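Local atomic coordinates of thioredoxin-like protein (Klebsiella pneumoniae subsp. pneumoniae MGH 78578, PDB entry 3TY1), a protein that is of unknown function but, as a supersandwich relative of galactose mutarotases and aldose 1-epimerases, probably binds carbohydrate. Residues 5-10 against 147-152; 65-70 against 91-96; 77-82 against 215-220; 265-270 against 290-295. All blocks are in the same frame, centred on the assembly; numbering follows the deposited sequence.

Contact 1: residues 5-10 against 147-152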
loop_
_atom_site.group_PDB
_atom_site.type_symbol
_atom_site.label_atom_id
_atom_site.label_comp_id
_atom_site.label_asym_id
_atom_site.label_seq_id
_atom_site.Cartn_x
_atom_site.Cartn_y
_atom_site.Cartn_z
ATOM N N TRP A 5 11.060 -28.010 -7.915
ATOM C CA TRP A 5 10.148 -27.708 -6.799
ATOM C C TRP A 5 9.408 -26.412 -7.097
ATOM O O TRP A 5 10.021 -25.419 -7.486
ATOM C CB TRP A 5 10.914 -27.542 -5.489
ATOM C CG TRP A 5 11.572 -28.771 -5.005
ATOM C CD1 TRP A 5 11.088 -29.623 -4.065
ATOM C CD2 TRP A 5 12.837 -29.303 -5.419
ATOM N NE1 TRP A 5 11.962 -30.649 -3.855
ATOM C CE2 TRP A 5 13.054 -30.481 -4.664
ATOM C CE3 TRP A 5 13.811 -28.901 -6.335
ATOM C CZ2 TRP A 5 14.193 -31.269 -4.819
ATOM C CZ3 TRP A 5 14.927 -29.662 -6.483
ATOM C CH2 TRP A 5 15.118 -30.849 -5.729
ATOM N N VAL A 6 8.093 -26.399 -6.877
ATOM C CA VAL A 6 7.273 -25.228 -7.149
ATOM C C VAL A 6 7.047 -24.568 -5.799
ATOM O O VAL A 6 6.324 -25.072 -4.956
ATOM C CB VAL A 6 5.909 -25.568 -7.838
ATOM C CG1 VAL A 6 5.080 -24.263 -8.007
ATOM C CG2 VAL A 6 6.127 -26.280 -9.200
ATOM N N LEU A 7 7.705 -23.450 -5.577
ATOM C CA LEU A 7 7.646 -22.769 -4.287
ATOM C C LEU A 7 6.428 -21.869 -4.178
ATOM O O LEU A 7 5.962 -21.615 -3.070
ATOM C CB LEU A 7 8.899 -21.903 -4.080
ATOM C CG LEU A 7 10.172 -22.534 -3.541
ATOM C CD1 LEU A 7 10.474 -23.823 -4.156
ATOM C CD2 LEU A 7 11.349 -21.541 -3.602
ATOM N N THR A 8 6.009 -21.302 -5.311
ATOM C CA THR A 8 4.917 -20.336 -5.380
ATOM C C THR A 8 4.184 -20.527 -6.688
ATOM O O THR A 8 4.789 -20.681 -7.743
ATOM C CB THR A 8 5.415 -18.891 -5.297
ATOM O OG1 THR A 8 6.213 -18.719 -4.110
ATOM C CG2 THR A 8 4.286 -17.913 -5.280
ATOM N N ASN A 9 2.869 -20.570 -6.603
ATOM C CA ASN A 9 2.040 -20.680 -7.812
ATOM C C ASN A 9 0.678 -20.043 -7.552
ATOM O O ASN A 9 -0.235 -20.667 -7.035
ATOM C CB ASN A 9 1.935 -22.120 -8.305
ATOM C CG ASN A 9 1.246 -22.214 -9.680
ATOM O OD1 ASN A 9 0.624 -21.268 -10.133
ATOM N ND2 ASN A 9 1.387 -23.334 -10.333
ATOM N N ALA A 10 0.559 -18.786 -7.962
ATOM C CA ALA A 10 -0.647 -18.016 -7.696
ATOM C C ALA A 10 -1.842 -18.613 -8.397
ATOM O O ALA A 10 -2.964 -18.556 -7.865
ATOM C CB ALA A 10 -0.441 -16.529 -8.070
ATOM N N VAL A 147 7.172 -19.222 -8.746
ATOM C CA VAL A 147 8.564 -19.383 -8.385
ATOM C C VAL A 147 8.857 -20.882 -8.376
ATOM O O VAL A 147 8.146 -21.643 -7.688
ATOM C CB VAL A 147 8.900 -18.749 -7.027
ATOM C CG1 VAL A 147 10.343 -18.996 -6.662
ATOM C CG2 VAL A 147 8.624 -17.235 -7.014
ATOM N N GLU A 148 9.874 -21.289 -9.156
ATOM C CA GLU A 148 10.338 -22.685 -9.247
ATOM C C GLU A 148 11.838 -22.763 -9.068
ATOM O O GLU A 148 12.569 -21.881 -9.540
ATOM C CB GLU A 148 10.033 -23.300 -10.614
ATOM C CG GLU A 148 8.557 -23.400 -10.914
ATOM C CD GLU A 148 8.225 -23.930 -12.331
ATOM O OE1 GLU A 148 9.084 -23.909 -13.228
ATOM O OE2 GLU A 148 7.072 -24.359 -12.534
ATOM N N VAL A 149 12.269 -23.833 -8.406
ATOM C CA VAL A 149 13.670 -24.154 -8.213
ATOM C C VAL A 149 13.920 -25.505 -8.900
ATOM O O VAL A 149 13.193 -26.482 -8.670
ATOM C CB VAL A 149 14.022 -24.258 -6.707
ATOM C CG1 VAL A 149 15.452 -24.789 -6.532
ATOM C CG2 VAL A 149 13.828 -22.911 -6.034
ATOM N N GLU A 150 14.968 -25.566 -9.700
ATOM C CA GLU A 150 15.302 -26.779 -10.458
ATOM C C GLU A 150 16.756 -27.134 -10.169
ATOM O O GLU A 150 17.618 -26.249 -10.123
ATOM C CB GLU A 150 15.079 -26.528 -11.953
ATOM C CG GLU A 150 15.554 -27.623 -12.926
ATOM C CD GLU A 150 15.573 -27.147 -14.395
ATOM O OE1 GLU A 150 14.578 -26.532 -14.845
ATOM O OE2 GLU A 150 16.607 -27.364 -15.079
ATOM N N VAL A 151 17.017 -28.419 -9.987
ATOM C CA VAL A 151 18.381 -28.926 -9.785
ATOM C C VAL A 151 18.560 -30.119 -10.707
ATOM O O VAL A 151 17.752 -31.051 -10.687
ATOM C CB VAL A 151 18.647 -29.325 -8.324
ATOM C CG1 VAL A 151 20.134 -29.822 -8.151
ATOM C CG2 VAL A 151 18.366 -28.116 -7.394
ATOM N N ALA A 152 19.573 -30.054 -11.558
ATOM C CA ALA A 152 19.900 -31.162 -12.457
ATOM C C ALA A 152 20.182 -32.428 -11.657
ATOM O O ALA A 152 20.736 -32.370 -10.546
ATOM C CB ALA A 152 21.108 -30.818 -13.333
#

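Contact 2: residues 65-70 against 91-96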
loop_
_atom_site.group_PDB
_atom_site.type_symbol
_atom_site.label_atom_id
_atom_site.label_comp_id
_atom_site.label_asym_id
_atom_site.label_seq_id
_atom_site.Cartn_x
_atom_site.Cartn_y
_atom_site.Cartn_z
ATOM N N PRO A 65 11.948 -13.045 -3.972
ATOM C CA PRO A 65 10.746 -13.227 -4.774
ATOM C C PRO A 65 9.671 -12.167 -4.554
ATOM O O PRO A 65 8.855 -11.915 -5.435
ATOM C CB PRO A 65 10.243 -14.586 -4.309
ATOM C CG PRO A 65 11.520 -15.298 -3.890
ATOM C CD PRO A 65 12.256 -14.268 -3.200
ATOM N N THR A 66 9.628 -11.576 -3.367
ATOM C CA THR A 66 8.697 -10.506 -3.077
ATOM C C THR A 66 9.017 -9.251 -3.882
ATOM O O THR A 66 8.110 -8.483 -4.219
ATOM C CB THR A 66 8.763 -10.201 -1.579
ATOM O OG1 THR A 66 8.489 -11.415 -0.890
ATOM C CG2 THR A 66 7.738 -9.133 -1.155
ATOM N N ARG A 67 10.321 -9.024 -4.132
ATOM C CA ARG A 67 10.816 -7.844 -4.843
ATOM C C ARG A 67 11.312 -8.214 -6.250
ATOM O O ARG A 67 12.492 -8.085 -6.560
ATOM C CB ARG A 67 11.908 -7.172 -3.994
ATOM C CG ARG A 67 11.383 -6.672 -2.598
ATOM C CD ARG A 67 12.427 -5.918 -1.799
ATOM N NE ARG A 67 12.918 -4.784 -2.574
ATOM C CZ ARG A 67 12.256 -3.668 -2.853
ATOM N NH1 ARG A 67 11.028 -3.428 -2.344
ATOM N NH2 ARG A 67 12.837 -2.778 -3.672
ATOM N N GLY A 68 10.403 -8.809 -7.037
ATOM C CA GLY A 68 10.582 -9.077 -8.484
ATOM C C GLY A 68 11.735 -9.984 -8.867
ATOM O O GLY A 68 12.197 -9.938 -9.984
HETATM N N MSE A 69 12.179 -10.805 -7.920
HETATM C CA MSE A 69 13.371 -11.647 -8.093
HETATM C C MSE A 69 14.666 -10.841 -8.234
HETATM O O MSE A 69 15.683 -11.348 -8.751
HETATM C CB MSE A 69 13.203 -12.646 -9.240
HETATM C CG MSE A 69 11.915 -13.403 -9.283
HETATM SE SE MSE A 69 11.647 -14.706 -7.942
HETATM C CE MSE A 69 13.002 -16.070 -8.412
ATOM N N ASN A 70 14.666 -9.618 -7.714
ATOM C CA ASN A 70 15.893 -8.818 -7.627
ATOM C C ASN A 70 16.945 -9.626 -6.873
ATOM O O ASN A 70 16.624 -10.379 -5.920
ATOM C CB ASN A 70 15.659 -7.551 -6.773
ATOM C CG ASN A 70 14.859 -6.452 -7.460
ATOM O OD1 ASN A 70 14.595 -6.489 -8.677
ATOM N ND2 ASN A 70 14.439 -5.436 -6.636
ATOM N N VAL A 91 12.185 -4.576 1.888
ATOM C CA VAL A 91 10.907 -3.897 2.053
ATOM C C VAL A 91 9.820 -4.578 1.239
ATOM O O VAL A 91 9.951 -4.763 0.003
ATOM C CB VAL A 91 11.008 -2.405 1.746
ATOM C CG1 VAL A 91 9.647 -1.693 1.896
ATOM C CG2 VAL A 91 12.129 -1.757 2.619
ATOM N N ASN A 92 8.746 -4.974 1.926
ATOM C CA ASN A 92 7.597 -5.578 1.254
ATOM C C ASN A 92 6.988 -4.432 0.430
ATOM O O ASN A 92 6.703 -3.371 0.976
ATOM C CB ASN A 92 6.590 -6.063 2.267
ATOM C CG ASN A 92 5.419 -6.830 1.654
ATOM O OD1 ASN A 92 4.844 -6.423 0.646
ATOM N ND2 ASN A 92 4.992 -7.896 2.352
ATOM N N PRO A 93 6.764 -4.634 -0.890
ATOM C CA PRO A 93 6.159 -3.540 -1.691
ATOM C C PRO A 93 4.824 -2.965 -1.162
ATOM O O PRO A 93 4.491 -1.835 -1.506
ATOM C CB PRO A 93 5.933 -4.210 -3.034
ATOM C CG PRO A 93 7.062 -5.170 -3.140
ATOM C CD PRO A 93 7.181 -5.751 -1.761
ATOM N N ALA A 94 4.089 -3.726 -0.339
ATOM C CA ALA A 94 2.878 -3.211 0.353
ATOM C C ALA A 94 3.119 -1.958 1.190
ATOM O O ALA A 94 2.195 -1.184 1.458
ATOM C CB ALA A 94 2.260 -4.303 1.212
ATOM N N PHE A 95 4.363 -1.749 1.623
ATOM C CA PHE A 95 4.745 -0.587 2.411
ATOM C C PHE A 95 5.475 0.488 1.608
ATOM O O PHE A 95 6.058 1.398 2.203
ATOM C CB PHE A 95 5.656 -1.017 3.577
ATOM C CG PHE A 95 4.972 -1.903 4.557
ATOM C CD1 PHE A 95 3.893 -1.426 5.315
ATOM C CD2 PHE A 95 5.376 -3.199 4.730
ATOM C CE1 PHE A 95 3.254 -2.248 6.252
ATOM C CE2 PHE A 95 4.707 -4.033 5.629
ATOM C CZ PHE A 95 3.661 -3.547 6.390
ATOM N N ILE A 96 5.487 0.387 0.280
ATOM C CA ILE A 96 6.136 1.431 -0.535
ATOM C C ILE A 96 5.063 2.055 -1.373
ATOM O O ILE A 96 4.272 1.317 -1.963
ATOM C CB ILE A 96 7.217 0.842 -1.483
ATOM C CG1 ILE A 96 8.387 0.289 -0.659
ATOM C CG2 ILE A 96 7.699 1.916 -2.530
ATOM C CD1 ILE A 96 9.629 0.089 -1.423
#

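Contact 3: residues 77-82 against 215-220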
loop_
_atom_site.group_PDB
_atom_site.type_symbol
_atom_site.label_atom_id
_atom_site.label_comp_id
_atom_site.label_asym_id
_atom_site.label_seq_id
_atom_site.Cartn_x
_atom_site.Cartn_y
_atom_site.Cartn_z
ATOM N N PHE A 77 34.429 -16.430 -2.593
ATOM C CA PHE A 77 35.823 -16.267 -2.971
ATOM C C PHE A 77 36.513 -15.052 -2.325
ATOM O O PHE A 77 37.355 -14.420 -2.956
ATOM C CB PHE A 77 35.916 -16.220 -4.501
ATOM C CG PHE A 77 35.310 -17.432 -5.177
ATOM C CD1 PHE A 77 36.059 -18.603 -5.330
ATOM C CD2 PHE A 77 33.979 -17.420 -5.626
ATOM C CE1 PHE A 77 35.514 -19.729 -5.969
ATOM C CE2 PHE A 77 33.412 -18.552 -6.243
ATOM C CZ PHE A 77 34.194 -19.715 -6.416
ATOM N N GLY A 78 36.133 -14.719 -1.098
ATOM C CA GLY A 78 36.724 -13.594 -0.367
ATOM C C GLY A 78 36.237 -12.221 -0.813
ATOM O O GLY A 78 36.851 -11.216 -0.497
ATOM N N SER A 79 35.125 -12.163 -1.537
ATOM C CA SER A 79 34.628 -10.897 -2.064
ATOM C C SER A 79 33.100 -10.953 -2.126
ATOM O O SER A 79 32.458 -11.871 -1.572
ATOM C CB SER A 79 35.272 -10.629 -3.447
ATOM O OG SER A 79 34.932 -9.354 -3.999
ATOM N N ARG A 80 32.520 -9.965 -2.786
ATOM C CA ARG A 80 31.071 -9.915 -2.958
ATOM C C ARG A 80 30.689 -8.984 -4.057
ATOM O O ARG A 80 31.453 -8.088 -4.399
ATOM C CB ARG A 80 30.361 -9.420 -1.693
ATOM C CG ARG A 80 30.531 -7.958 -1.400
ATOM C CD ARG A 80 29.508 -7.390 -0.401
ATOM N NE ARG A 80 29.771 -5.944 -0.346
ATOM C CZ ARG A 80 29.108 -5.043 0.385
ATOM N NH1 ARG A 80 28.067 -5.381 1.134
ATOM N NH2 ARG A 80 29.489 -3.774 0.335
HETATM N N MSE A 81 29.477 -9.193 -4.576
HETATM C CA MSE A 81 28.826 -8.247 -5.445
HETATM C C MSE A 81 27.687 -7.693 -4.593
HETATM O O MSE A 81 26.786 -8.429 -4.155
HETATM C CB MSE A 81 28.252 -8.901 -6.711
HETATM C CG MSE A 81 29.251 -9.678 -7.576
HETATM SE SE MSE A 81 28.285 -10.305 -9.179
HETATM C CE MSE A 81 29.697 -11.447 -9.714
ATOM N N GLY A 82 27.729 -6.403 -4.338
ATOM C CA GLY A 82 26.685 -5.762 -3.552
ATOM C C GLY A 82 27.220 -4.525 -2.909
ATOM O O GLY A 82 28.423 -4.154 -3.089
ATOM N N GLY A 215 29.841 -2.396 -4.603
ATOM C CA GLY A 215 30.487 -1.522 -3.618
ATOM C C GLY A 215 31.767 -2.198 -3.175
ATOM O O GLY A 215 32.390 -2.991 -3.948
ATOM N N THR A 216 32.178 -1.910 -1.944
ATOM C CA THR A 216 33.370 -2.552 -1.386
ATOM C C THR A 216 33.138 -4.080 -1.297
ATOM O O THR A 216 32.002 -4.508 -1.139
ATOM C CB THR A 216 33.743 -1.982 0.014
ATOM O OG1 THR A 216 32.668 -2.217 0.921
ATOM C CG2 THR A 216 34.010 -0.491 -0.061
ATOM N N PRO A 217 34.199 -4.902 -1.372
ATOM C CA PRO A 217 35.633 -4.621 -1.495
ATOM C C PRO A 217 36.152 -4.405 -2.900
ATOM O O PRO A 217 37.362 -4.236 -3.068
ATOM C CB PRO A 217 36.277 -5.891 -0.948
ATOM C CG PRO A 217 35.287 -6.982 -1.305
ATOM C CD PRO A 217 33.930 -6.363 -1.310
ATOM N N ILE A 218 35.289 -4.463 -3.913
ATOM C CA ILE A 218 35.726 -4.221 -5.302
ATOM C C ILE A 218 35.947 -2.741 -5.527
ATOM O O ILE A 218 37.003 -2.330 -5.994
ATOM C CB ILE A 218 34.740 -4.766 -6.327
ATOM C CG1 ILE A 218 34.562 -6.287 -6.137
ATOM C CG2 ILE A 218 35.251 -4.478 -7.719
ATOM C CD1 ILE A 218 33.484 -6.920 -7.022
ATOM N N LEU A 219 34.947 -1.939 -5.175
ATOM C CA LEU A 219 35.008 -0.490 -5.338
ATOM C C LEU A 219 35.868 0.071 -4.224
ATOM O O LEU A 219 35.759 -0.348 -3.078
ATOM C CB LEU A 219 33.612 0.152 -5.315
ATOM C CG LEU A 219 33.531 1.621 -5.669
ATOM C CD1 LEU A 219 33.948 1.868 -7.110
ATOM C CD2 LEU A 219 32.075 2.107 -5.435
ATOM N N GLU A 220 36.761 0.967 -4.613
ATOM C CA GLU A 220 37.702 1.661 -3.749
ATOM C C GLU A 220 38.373 2.734 -4.603
ATOM O O GLU A 220 38.195 2.768 -5.825
ATOM C CB GLU A 220 38.767 0.703 -3.206
ATOM C CG GLU A 220 39.601 -0.021 -4.295
ATOM C CD GLU A 220 40.589 -1.024 -3.745
ATOM O OE1 GLU A 220 40.543 -1.319 -2.543
ATOM O OE2 GLU A 220 41.424 -1.521 -4.538
HETATM O O HOH W 1 30.675 -5.410 -4.912
#

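Contact 4: residues 265-270 against 290-295. With SO4 (sulfate ion), chain K.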
loop_
_atom_site.group_PDB
_atom_site.type_symbol
_atom_site.label_atom_id
_atom_site.label_comp_id
_atom_site.label_asym_id
_atom_site.label_seq_id
_atom_site.Cartn_x
_atom_site.Cartn_y
_atom_site.Cartn_z
ATOM N N PRO A 265 28.295 0.940 -26.265
ATOM C CA PRO A 265 29.326 -0.118 -26.224
ATOM C C PRO A 265 29.679 -0.722 -27.587
ATOM O O PRO A 265 28.883 -0.646 -28.492
ATOM C CB PRO A 265 28.673 -1.193 -25.365
ATOM C CG PRO A 265 27.235 -1.028 -25.639
ATOM C CD PRO A 265 27.022 0.446 -25.729
ATOM N N LEU A 266 30.886 -1.280 -27.701
ATOM C CA LEU A 266 31.302 -2.094 -28.863
ATOM C C LEU A 266 31.048 -3.555 -28.495
ATOM O O LEU A 266 30.983 -3.904 -27.310
ATOM C CB LEU A 266 32.774 -1.885 -29.159
ATOM C CG LEU A 266 33.131 -0.498 -29.678
ATOM C CD1 LEU A 266 34.631 -0.288 -29.537
ATOM C CD2 LEU A 266 32.633 -0.336 -31.136
ATOM N N ALA A 267 30.856 -4.395 -29.494
ATOM C CA ALA A 267 30.558 -5.828 -29.284
ATOM C C ALA A 267 31.461 -6.679 -30.162
ATOM O O ALA A 267 31.948 -6.194 -31.148
ATOM C CB ALA A 267 29.102 -6.118 -29.641
ATOM N N ASP A 268 31.664 -7.953 -29.808
ATOM C CA ASP A 268 32.385 -8.893 -30.679
ATOM C C ASP A 268 31.436 -9.280 -31.836
ATOM O O ASP A 268 30.299 -8.805 -31.899
ATOM C CB ASP A 268 32.922 -10.109 -29.861
ATOM C CG ASP A 268 31.819 -11.061 -29.334
ATOM O OD1 ASP A 268 30.634 -10.999 -29.730
ATOM O OD2 ASP A 268 32.171 -11.931 -28.512
ATOM N N GLU A 269 31.867 -10.178 -32.712
ATOM C CA GLU A 269 31.074 -10.560 -33.894
ATOM C C GLU A 269 29.802 -11.354 -33.578
ATOM O O GLU A 269 28.958 -11.525 -34.443
ATOM C CB GLU A 269 31.929 -11.347 -34.913
ATOM C CG GLU A 269 32.262 -12.818 -34.523
ATOM C CD GLU A 269 33.698 -13.014 -34.085
ATOM O OE1 GLU A 269 34.041 -12.495 -32.990
ATOM O OE2 GLU A 269 34.466 -13.677 -34.852
ATOM N N ASN A 270 29.693 -11.877 -32.357
ATOM C CA ASN A 270 28.485 -12.557 -31.896
ATOM C C ASN A 270 27.611 -11.617 -31.044
ATOM O O ASN A 270 26.705 -12.075 -30.361
ATOM C CB ASN A 270 28.880 -13.800 -31.098
ATOM C CG ASN A 270 29.768 -14.731 -31.898
ATOM O OD1 ASN A 270 30.807 -15.165 -31.411
ATOM N ND2 ASN A 270 29.399 -14.990 -33.145
ATOM N N PHE A 290 26.872 -9.082 -21.733
ATOM C CA PHE A 290 25.519 -8.882 -22.259
ATOM C C PHE A 290 25.548 -8.809 -23.768
ATOM O O PHE A 290 26.614 -8.690 -24.370
ATOM C CB PHE A 290 24.784 -7.683 -21.607
ATOM C CG PHE A 290 25.398 -6.341 -21.853
ATOM C CD1 PHE A 290 26.454 -5.902 -21.080
ATOM C CD2 PHE A 290 24.911 -5.503 -22.861
ATOM C CE1 PHE A 290 27.051 -4.657 -21.309
ATOM C CE2 PHE A 290 25.476 -4.240 -23.069
ATOM C CZ PHE A 290 26.537 -3.820 -22.281
ATOM N N ASP A 291 24.372 -8.966 -24.352
ATOM C CA ASP A 291 24.144 -9.030 -25.785
ATOM C C ASP A 291 23.627 -7.665 -26.258
ATOM O O ASP A 291 22.511 -7.250 -25.877
ATOM C CB ASP A 291 23.108 -10.132 -26.042
ATOM C CG ASP A 291 22.925 -10.471 -27.517
ATOM O OD1 ASP A 291 22.681 -9.564 -28.362
ATOM O OD2 ASP A 291 23.045 -11.673 -27.850
ATOM N N THR A 292 24.398 -6.984 -27.118
ATOM C CA THR A 292 24.026 -5.636 -27.567
ATOM C C THR A 292 22.818 -5.561 -28.530
ATOM O O THR A 292 22.334 -4.474 -28.814
ATOM C CB THR A 292 25.219 -4.867 -28.170
ATOM O OG1 THR A 292 25.732 -5.613 -29.258
ATOM C CG2 THR A 292 26.337 -4.653 -27.117
ATOM N N ARG A 293 22.317 -6.695 -29.003
ATOM C CA ARG A 293 21.026 -6.719 -29.714
ATOM C C ARG A 293 19.836 -6.633 -28.773
ATOM O O ARG A 293 18.769 -6.181 -29.159
ATOM C CB ARG A 293 20.871 -7.998 -30.518
ATOM C CG ARG A 293 21.879 -8.135 -31.635
ATOM C CD ARG A 293 21.863 -9.538 -32.199
ATOM N NE ARG A 293 22.255 -10.514 -31.188
ATOM C CZ ARG A 293 22.287 -11.836 -31.391
ATOM N NH1 ARG A 293 21.980 -12.359 -32.575
ATOM N NH2 ARG A 293 22.654 -12.640 -30.410
ATOM N N GLN A 294 20.024 -7.099 -27.536
ATOM C CA GLN A 294 18.999 -7.105 -26.518
ATOM C C GLN A 294 19.081 -5.852 -25.643
ATOM O O GLN A 294 18.060 -5.282 -25.290
ATOM C CB GLN A 294 19.192 -8.338 -25.606
ATOM C CG GLN A 294 19.201 -9.694 -26.355
ATOM C CD GLN A 294 19.552 -10.889 -25.456
ATOM O OE1 GLN A 294 20.110 -10.742 -24.368
ATOM N NE2 GLN A 294 19.213 -12.076 -25.918
ATOM N N LEU A 295 20.305 -5.461 -25.297
ATOM C CA LEU A 295 20.583 -4.344 -24.396
ATOM C C LEU A 295 21.629 -3.458 -25.119
ATOM O O LEU A 295 22.829 -3.549 -24.870
ATOM C CB LEU A 295 21.044 -4.872 -23.023
ATOM C CG LEU A 295 20.057 -5.725 -22.238
ATOM C CD1 LEU A 295 20.755 -6.381 -21.018
ATOM C CD2 LEU A 295 18.777 -4.919 -21.768
HETATM S S SO4 K . 18.117 -12.383 -29.618
HETATM O O1 SO4 K . 18.904 -11.156 -29.845
HETATM O O2 SO4 K . 17.068 -12.483 -30.653
HETATM O O3 SO4 K . 19.002 -13.570 -29.709
HETATM O O4 SO4 K . 17.439 -12.370 -28.299
#

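Contact 1: residues 5-10 against 147-152
Side chains on strands 5-9 and 147-152 sort themselves onto two faces of an antiparallel pair, and a bulge shifts their register by one residue. On one face the Trp5 indole, its CG anti to the carbonyl carbon (chi1 -66°), extends along the partner strand. Its CE3 lies 3.4 Å from Val149 O, which sits at the ring edge in its plane, and its CZ3 crosses obliquely to reach Val151 CG2 at 3.9 Å. Between the two backbones the bonds run both ways: Trp5 N gives to Val149 O at 2.7 Å, nearly along the C=O axis, and Val149 N returns a bond to Trp5 O. Leu7 crosses the valines obliquely, its CD2 3.7 Å from Val149 CG2 and also against Val147 CG1, so its forked end touches one methyl of each valine. Thr8 and Val147 lie side by side, CB to CB at 3.9 Å. On the other face Val6 CG2 runs alongside the Glu148 chain, while Glu148 OE1 forms a salt bridge with Arg162. Leu7 and Thr8 both face Val147, a classic beta bulge: Val147 O accepts from Leu7 N at 2.8 Å and from Thr8 N at 3.2 Å, the second in plane on a lone pair. Strand 2-9 continues the sheet to strand 14-15, and strand 146-152 pairs with strand 159-169. The apolar face bearing Leu7, Val147, Val149 and Val151 is covered by strands 33-39 and 49-55, and Thr8 packs on Gly42 of a second subunit.

Contact 2: residues 65-70 against 91-96
One hydrogen bond crosses between these two loops. Arg67 NH1 donates to Val91 O at 2.9 Å, with the oxygen close to the guanidinium plane and the nitrogen on a carbonyl lone pair. Arg67 CD already rests 3.3 Å from Val91 O, and the bend at chi3 (57°) turns the guanidinium so that NH1 meets the same oxygen. Arginine suits this buried place because its several N-H groups serve different partners: NH1 also meets Asn141 OD1, and NH2 forms a salt bridge with Glu112, which probably offsets the buried charge.

Van der Waals contacts add to this. Thr66 CG2, anti to the backbone N, crosses obliquely onto Pro93 CD at 3.5 Å, a tight approach for two carbons, while its OG1 accepts from Lys49 N. Ile96 CD1 comes at about a right angle to the arginine, 3.9 Å from NH1.

Bonds within each loop set its shape. Asn70 N reaches Arg67 O, closing a type I' turn whose central Gly68 and Met69 (selenomethionine) both have positive phi. In the other loop Ala94 N donates to Asn92 OD1 at 3.0 Å from above the amide plane, and Phe95 N reaches Asn92 O. Asn92 and Phe95 also pack against neighbouring subunits. The pairing is that of an Asx turn, opening a short 3-10 segment at Pro93, set against the turn of the beta hairpin made by strands 60-64 and 70-76.

Contact 3: residues 77-82 against 215-220
Thr216 O is gripped by two N-H groups of a single side chain. Arg80 approaches side-on and gives NE at 2.8 Å, nearly along the C=O axis, and NH2 at 3.0 Å on a lone pair, with the oxygen near the guanidinium plane in both cases. The side chain gets there by placing CG in the crowded position between backbone N and carbonyl carbon (chi1 72°) and then running extended to NE, alongside Thr216. A salt bridge from NH1 to Asp84 fixes the far end of the head. One face of the guanidinium carries Gly82 O, offset toward the rim, a position that would be electrostatically favourable. That same oxygen accepts from Gly215 N at 2.7 Å, the donor standing above the carbonyl plane. Water 1 accepts from Gly82 N and offers protons to Arg80 O, at 2.8 Å, and Gly215 O, in competition with other acceptors nearby.

Carbon atoms of Pro217 and Ile218 pack beside this polar group. Pro217 CD crosses obliquely to Arg80 CG at 3.8 Å, and Pro217 CG rests 3.6 Å from Ser79 OG. Ile218 CD1 reaches Arg80 O at 3.5 Å. Glycine suits both close-set positions: the backbone angles of Gly82 would jam a CB against the carbonyl before it, and one on Gly215 would crowd Gly82 O. The cis peptide before Pro217, with a weak bond from Ile218 N to Gly215 O, fits a type VI beta turn; here the turn that follows strand 204-214 packs against strand 79-81, the edge of a six-stranded sheet in this supersandwich.

Contact 4: residues 265-270 against 290-295
No hydrogen bond joins residues 265-270 to 290-295, although both are rich in polar groups; each spends those groups largely within itself or on close neighbours. What crosses is van der Waals contact. Thr292 meets Ala267 CB with OG1 at 3.4 Å, and its CG2 slides past the Pro265 ring, 4.0 Å from CG; the hydroxyl is satisfied by His271 O. The small alanine lets the threonine come near, and the compact proline ring offers CG to its methyl. Pro265 CG also lies 4.4 Å from Phe290 CZ. The segments leave two different sheets of the supersandwich: Pro265 ends strand 259-265, whereas Phe290 and Asp291 end strand 285-291, which is antiparallel to strand 272-278, the next along the chain after the first loop.

Beyond the strand end, Asp291 shapes the turn. Its OD1 accepts Arg293 N on the anti lone pair, an Asx turn, and Arg293 NE on the syn lone pair; OD2 takes NH2 at 2.8 Å, so two in-plane bonds fix the rotation of the guanidinium against the carboxylate. A second Asx turn links Asn270 N to Asp268 OD1. A sulfate, probably from the crystallisation liquor, puts O1 over one guanidinium face and accepts from Gln294 NE2 at its O4, 3.0 Å away.

Contacts 1 and 2 are the buried pair and touch each other, Val147 CG2 lying 4.0 Å from Met69 SE; both also meet a second subunit. Contacts 3 and 4 are only partly buried, touch no other chain of the assembly, and have centres 26 Å apart. Contacts 1 and 4 reach the same ten-stranded sheet, about 31 Å apart between centres, one through paired strands and the other at a strand end. The chemistry follows place: backbone bonds and valines within the sheet in contact 1, an arginine reaching a loop carbonyl in contacts 2 and 3, and van der Waals contact beside charge pairs kept within one segment in contact 4.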